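Local structure of signal transduction protein PmrD (4HN7) at residues L21-A24 and G25-K29; S71-P74 and D75-E78. The protein interacts with phosphorylated BasR to mediate transcriptional induction of BasR-activated genes, which induces polymyxin resistance in some natural isolates. All coordinates share one frame; numbering follows the deposited sequence.

Interaction 1: residues L21-A24 and G25-K29; sequences LCDA and GGAIK
Leu-21 meets Lys-29 through the backbone: the carbonyl oxygen Leu-21 O lies 3.2 Å from Lys-29 CA, close enough for a CA-H...O contact, while the Leu-21 side chain packs elsewhere, on Trp-3 and Val-5 of strand 3-9. Cys-22 then faces Lys-29 as an antiparallel, non-hydrogen-bonded pair, with their CA atoms 4.1 Å apart. The two side chains share one face of the sheet, where Cys-22 CB approaches the aliphatic Lys-29 CG at 4.0 Å. A chi1 of 85° sets the sulfur between the backbone N and the carbonyl carbon, and from there Cys-22 SG rests against Gly-26 CA.

Asp-23 binds the turn through its amide, carbonyl and carboxylate. Its N-H donates to Ile-28 O, with 3.1 Å between Asp-23 N and that oxygen. In return, Ile-28 N gives an almost straight bond (174° at the hydrogen) to Asp-23 OD2 at 3.2 Å, although it arrives well above the carboxylate plane. The other carboxylate oxygen, Asp-23 OD1, lies 3.7 Å from Ile-28 CD1, where the end of the isoleucine passes at a slant beside the carboxylate. The main-chain carbonyl Asp-23 O accepts a weak, bent bond from Gly-26 N at 2.6 Å.

Ala-24 is exposed, and with Gly-25 it occupies the bend closed by that weak bond. Gly-25 has phi 128°, a backbone region open chiefly to glycine; Gly-26 also has a positive phi. The chain reverses between Asp-23 and Ile-28 and returns in register at Lys-29: a beta-hairpin connecting neighbouring antiparallel strands 16-23 and 29-35 of the barrel, in which an aspartate carboxylate takes up an amide hydrogen of the returning arm.

Interaction 2: residues S71-P74 and D75-E78; sequences SYSP and DEWE
Ser-73 is the N-cap of helix 74-84, and Glu-76 N, three residues further on, donates to its hydroxyl oxygen. The Glu-76 N to Ser-73 OG distance is 2.9 Å and the angle at the hydrogen is 144°. A chi1 of 69° places OG between its own backbone N and carbonyl carbon and turns it toward the first helical turn; the exact position of this oxygen is less certain than that of the backbone around it.

The main-chain oxygen of the same residue serves the next donor. Trp-77 N reaches Ser-73 O at 3.0 Å, the first i to i+4 bond of the helix. One serine thus appears to serve two consecutive amides, the carbonyl bond being the surer of the two. Pro-74, the first helical residue, brings no N-H that would need an acceptor. Ahead of the cap, the amide of Tyr-72 probably bonds to the Lys-29 carbonyl on strand 29-35.

The acidic side chains of Asp-75 and Glu-76 lie in this first turn, where the helix dipole would be expected to suit negative charge. Glu-76 OE1 also makes a long, weak ion pair with Arg-79 NE. Apolar packing supplements the polar bonds, and the Trp-77 ring makes a cation-pi contact with Lys-7 of strand 3-9. With CG anti to the backbone N (chi1 178°), the Tyr-72 ring swings toward the helix start, where Pro-74 N lies over one of its faces, toward the rim. Tyr-72 CE1 touches Trp-77 CB at 3.7 Å, the two side chains slanting past each other.

In the fold
Interactions 1 and 2 sit side by side at one end of the barrel, their centres 14 Å apart, and both reach strand 29-35. The hairpin 21-29 enters that strand from 16-23; the segment 71-78 leaves its other neighbour, 63-71, for the helix. They meet where Lys-29 O lies 3.2 Å from Tyr-72 N, a probable hydrogen bond. Interaction 1 is partly buried, with Leu-21 and Cys-22 buried and an exposed tip, whereas interaction 2 is a surface contact with no buried residue. Each uses a polar side chain to accept a backbone amide hydrogen: a carboxylate across the hairpin, a hydroxyl at the helix start.

Interaction 1: residues L21-A24 and G25-K29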
ATOM      1  N   LEU A  21     -14.908  -1.174  13.741  1.00 52.84           N
ATOM      2  CA  LEU A  21     -13.782  -2.075  13.886  1.00 51.98           C
ATOM      3  C   LEU A  21     -13.815  -2.565  15.306  1.00 47.87           C
ATOM      4  O   LEU A  21     -14.224  -1.859  16.158  1.00 57.12           O
ATOM      5  CB  LEU A  21     -12.501  -1.300  13.701  1.00 50.22           C
ATOM      6  CG  LEU A  21     -12.238  -0.607  12.396  1.00 50.61           C
ATOM      7  CD1 LEU A  21     -11.066   0.301  12.668  1.00 51.32           C
ATOM      8  CD2 LEU A  21     -11.936  -1.596  11.267  1.00 48.96           C
ATOM      9  N   CYS A  22     -13.450  -3.780  15.598  1.00 48.37           N
ATOM     10  CA  CYS A  22     -13.210  -4.069  16.974  1.00 54.50           C
ATOM     11  C   CYS A  22     -11.923  -4.880  17.110  1.00 53.42           C
ATOM     12  O   CYS A  22     -11.574  -5.608  16.204  1.00 58.91           O
ATOM     13  CB  CYS A  22     -14.399  -4.736  17.590  1.00 56.93           C
ATOM     14  SG  CYS A  22     -14.383  -6.493  17.335  1.00 73.00           S
ATOM     15  N   ASP A  23     -11.210  -4.677  18.220  1.00 59.34           N
ATOM     16  CA  ASP A  23      -9.998  -5.405  18.585  1.00 63.76           C
ATOM     17  C   ASP A  23     -10.300  -6.929  18.851  1.00 72.69           C
ATOM     18  O   ASP A  23     -11.440  -7.301  19.081  1.00 80.07           O
ATOM     19  CB  ASP A  23      -9.215  -4.609  19.702  1.00 58.56           C
ATOM     20  CG  ASP A  23      -9.469  -5.077  21.132  1.00 68.56           C
ATOM     21  OD1 ASP A  23      -8.494  -5.096  21.929  1.00 79.81           O
ATOM     22  OD2 ASP A  23     -10.615  -5.416  21.513  1.00 80.97           O
ATOM     23  N   ALA A  24      -9.294  -7.814  18.721  1.00 89.67           N
ATOM     24  CA  ALA A  24      -9.401  -9.258  19.075  1.00 73.06           C
ATOM     25  C   ALA A  24      -9.488  -9.407  20.559  1.00 76.38           C
ATOM     26  O   ALA A  24      -8.520  -9.236  21.291  1.00 86.17           O
ATOM     27  CB  ALA A  24      -8.182  -9.997  18.614  1.00 88.87           C
ATOM     28  N   GLY A  25     -10.639  -9.764  21.038  1.00 86.28           N
ATOM     29  CA  GLY A  25     -10.912  -9.442  22.419  1.00 91.06           C
ATOM     30  C   GLY A  25     -12.241  -8.735  22.398  0.85100.21           C
ATOM     31  O   GLY A  25     -13.145  -9.060  23.181  0.50 65.83           O
ATOM     32  N   GLY A  26     -12.354  -7.782  21.471  1.00 92.00           N
ATOM     33  CA  GLY A  26     -13.579  -7.008  21.228  1.00 85.08           C
ATOM     34  C   GLY A  26     -13.970  -6.180  22.434  1.00 86.63           C
ATOM     35  O   GLY A  26     -15.127  -5.729  22.560  1.00 85.09           O
ATOM     36  N   ALA A  27     -13.006  -5.994  23.329  1.00 74.56           N
ATOM     37  CA  ALA A  27     -13.150  -5.043  24.394  1.00 76.62           C
ATOM     38  C   ALA A  27     -13.493  -3.688  23.780  1.00 59.75           C
ATOM     39  O   ALA A  27     -14.463  -3.069  24.139  1.00 69.19           O
ATOM     40  CB  ALA A  27     -11.834  -4.978  25.171  1.00 92.97           C
ATOM     41  N   ILE A  28     -12.722  -3.324  22.774  1.00 56.33           N
ATOM     42  CA  ILE A  28     -12.659  -2.014  22.181  1.00 54.92           C
ATOM     43  C   ILE A  28     -13.236  -1.994  20.771  1.00 51.74           C
ATOM     44  O   ILE A  28     -12.811  -2.732  19.948  1.00 52.93           O
ATOM     45  CB  ILE A  28     -11.198  -1.606  22.113  1.00 52.18           C
ATOM     46  CG1 ILE A  28     -10.598  -1.738  23.506  1.00 59.92           C
ATOM     47  CG2 ILE A  28     -11.088  -0.183  21.634  1.00 57.18           C
ATOM     48  CD1 ILE A  28      -9.098  -1.826  23.556  1.00 64.46           C
ATOM     49  N   LYS A  29     -14.214  -1.133  20.512  1.00 52.75           N
ATOM     50  CA  LYS A  29     -14.851  -1.005  19.230  1.00 48.49           C
ATOM     51  C   LYS A  29     -14.673   0.438  18.859  1.00 48.06           C
ATOM     52  O   LYS A  29     -14.736   1.263  19.723  1.00 56.52           O
ATOM     53  CB  LYS A  29     -16.318  -1.337  19.358  1.00 53.93           C
ATOM     54  CG  LYS A  29     -16.567  -2.583  20.171  1.00 67.24           C
ATOM     55  CD  LYS A  29     -17.933  -3.183  19.892  1.00 76.49           C
ATOM     56  CE  LYS A  29     -18.192  -4.436  20.731  1.00 92.09           C
ATOM     57  NZ  LYS A  29     -17.852  -5.727  20.027  1.00103.92           N
TER

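Interaction 2: residues S71-P74 and D75-E78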
ATOM      1  N   SER A  71     -14.276   6.238  19.366  1.00 49.43           N
ATOM      2  CA  SER A  71     -14.801   4.989  19.848  1.00 54.91           C
ATOM      3  C   SER A  71     -16.248   4.929  19.409  1.00 59.56           C
ATOM      4  O   SER A  71     -16.822   5.940  18.992  1.00 59.21           O
ATOM      5  CB  SER A  71     -14.628   4.790  21.356  1.00 59.80           C
ATOM      6  OG  SER A  71     -15.446   5.672  22.075  1.00 76.38           O
ATOM      7  N   TYR A  72     -16.822   3.731  19.497  1.00 56.06           N
ATOM      8  CA  TYR A  72     -18.139   3.445  18.932  1.00 64.30           C
ATOM      9  C   TYR A  72     -19.258   3.909  19.831  1.00 65.74           C
ATOM     10  O   TYR A  72     -19.241   3.675  21.011  1.00 73.94           O
ATOM     11  CB  TYR A  72     -18.298   1.922  18.677  1.00 65.59           C
ATOM     12  CG  TYR A  72     -19.657   1.475  18.124  1.00 71.06           C
ATOM     13  CD1 TYR A  72     -20.053   1.808  16.806  1.00 76.21           C
ATOM     14  CD2 TYR A  72     -20.562   0.721  18.913  1.00 77.25           C
ATOM     15  CE1 TYR A  72     -21.297   1.404  16.298  1.00 76.06           C
ATOM     16  CE2 TYR A  72     -21.811   0.315  18.411  1.00 76.05           C
ATOM     17  CZ  TYR A  72     -22.177   0.663  17.103  1.00 79.51           C
ATOM     18  OH  TYR A  72     -23.407   0.291  16.582  1.00 73.72           O
ATOM     19  N   SER A  73     -20.243   4.563  19.243  1.00 70.86           N
ATOM     20  CA  SER A  73     -21.550   4.635  19.836  1.00 71.54           C
ATOM     21  C   SER A  73     -22.497   4.305  18.692  1.00 74.96           C
ATOM     22  O   SER A  73     -22.171   4.624  17.535  1.00 79.06           O
ATOM     23  CB  SER A  73     -21.792   6.030  20.368  1.00 68.93           C
ATOM     24  OG  SER A  73     -21.913   6.932  19.292  1.00 69.74           O
ATOM     25  N   PRO A  74     -23.632   3.630  18.983  1.00 79.31           N
ATOM     26  CA  PRO A  74     -24.755   3.469  18.040  1.00 77.96           C
ATOM     27  C   PRO A  74     -25.139   4.744  17.247  1.00 82.02           C
ATOM     28  O   PRO A  74     -25.305   4.694  16.024  1.00 87.28           O
ATOM     29  CB  PRO A  74     -25.877   3.081  18.963  1.00 80.35           C
ATOM     30  CG  PRO A  74     -25.188   2.231  19.990  1.00 81.76           C
ATOM     31  CD  PRO A  74     -23.800   2.756  20.156  1.00 77.74           C
ATOM     32  N   ASP A  75     -25.252   5.877  17.930  1.00 86.78           N
ATOM     33  CA  ASP A  75     -25.622   7.146  17.271  1.00 97.86           C
ATOM     34  C   ASP A  75     -24.508   7.694  16.377  1.00 94.66           C
ATOM     35  O   ASP A  75     -24.757   8.089  15.238  1.00103.33           O
ATOM     36  CB  ASP A  75     -26.026   8.222  18.317  1.00117.60           C
ATOM     37  CG  ASP A  75     -27.549   8.225  18.652  1.00120.71           C
ATOM     38  OD1 ASP A  75     -28.040   7.292  19.358  1.00109.78           O
ATOM     39  OD2 ASP A  75     -28.238   9.194  18.220  1.00121.28           O
ATOM     40  N   GLU A  76     -23.291   7.724  16.925  1.00 99.43           N
ATOM     41  CA  GLU A  76     -22.066   8.148  16.223  1.00 83.83           C
ATOM     42  C   GLU A  76     -21.824   7.379  14.947  1.00 72.90           C
ATOM     43  O   GLU A  76     -21.245   7.909  14.009  1.00 71.17           O
ATOM     44  CB  GLU A  76     -20.845   7.994  17.137  1.00 92.02           C
ATOM     45  CG  GLU A  76     -19.479   8.263  16.512  1.00100.45           C
ATOM     46  CD  GLU A  76     -19.251   9.699  16.094  1.00105.02           C
ATOM     47  OE1 GLU A  76     -20.224  10.472  16.024  1.00106.22           O
ATOM     48  OE2 GLU A  76     -18.088  10.053  15.823  1.00110.40           O
ATOM     49  N   TRP A  77     -22.241   6.125  14.901  1.00 71.90           N
ATOM     50  CA  TRP A  77     -22.161   5.420  13.645  1.00 74.01           C
ATOM     51  C   TRP A  77     -23.119   6.124  12.673  1.00 78.17           C
ATOM     52  O   TRP A  77     -22.703   6.513  11.593  1.00 82.82           O
ATOM     53  CB  TRP A  77     -22.342   3.875  13.766  1.00 70.93           C
ATOM     54  CG  TRP A  77     -21.541   3.193  12.698  1.00 74.03           C
ATOM     55  CD1 TRP A  77     -20.173   3.306  12.456  1.00 78.76           C
ATOM     56  CD2 TRP A  77     -22.042   2.393  11.684  1.00 72.85           C
ATOM     57  NE1 TRP A  77     -19.818   2.608  11.338  1.00 72.19           N
ATOM     58  CE2 TRP A  77     -20.951   2.038  10.841  1.00 75.78           C
ATOM     59  CE3 TRP A  77     -23.301   1.930  11.388  1.00 80.78           C
ATOM     60  CZ2 TRP A  77     -21.100   1.245   9.754  1.00 84.21           C
ATOM     61  CZ3 TRP A  77     -23.460   1.136  10.290  1.00101.86           C
ATOM     62  CH2 TRP A  77     -22.363   0.789   9.485  1.00103.97           C
ATOM     63  N   GLU A  78     -24.364   6.394  13.058  1.00 94.12           N
ATOM     64  CA  GLU A  78     -25.245   7.105  12.122  1.00 94.09           C
ATOM     65  C   GLU A  78     -24.831   8.552  11.893  1.00 85.65           C
ATOM     66  O   GLU A  78     -24.828   9.001  10.765  1.00 99.69           O
ATOM     67  CB  GLU A  78     -26.723   7.002  12.463  1.00108.87           C
ATOM     68  CG  GLU A  78     -27.622   7.223  11.228  1.00129.96           C
ATOM     69  CD  GLU A  78     -27.069   6.648   9.898  1.00139.38           C
ATOM     70  OE1 GLU A  78     -26.609   5.483   9.868  1.00148.23           O
ATOM     71  OE2 GLU A  78     -27.097   7.359   8.859  1.00142.15           O
TER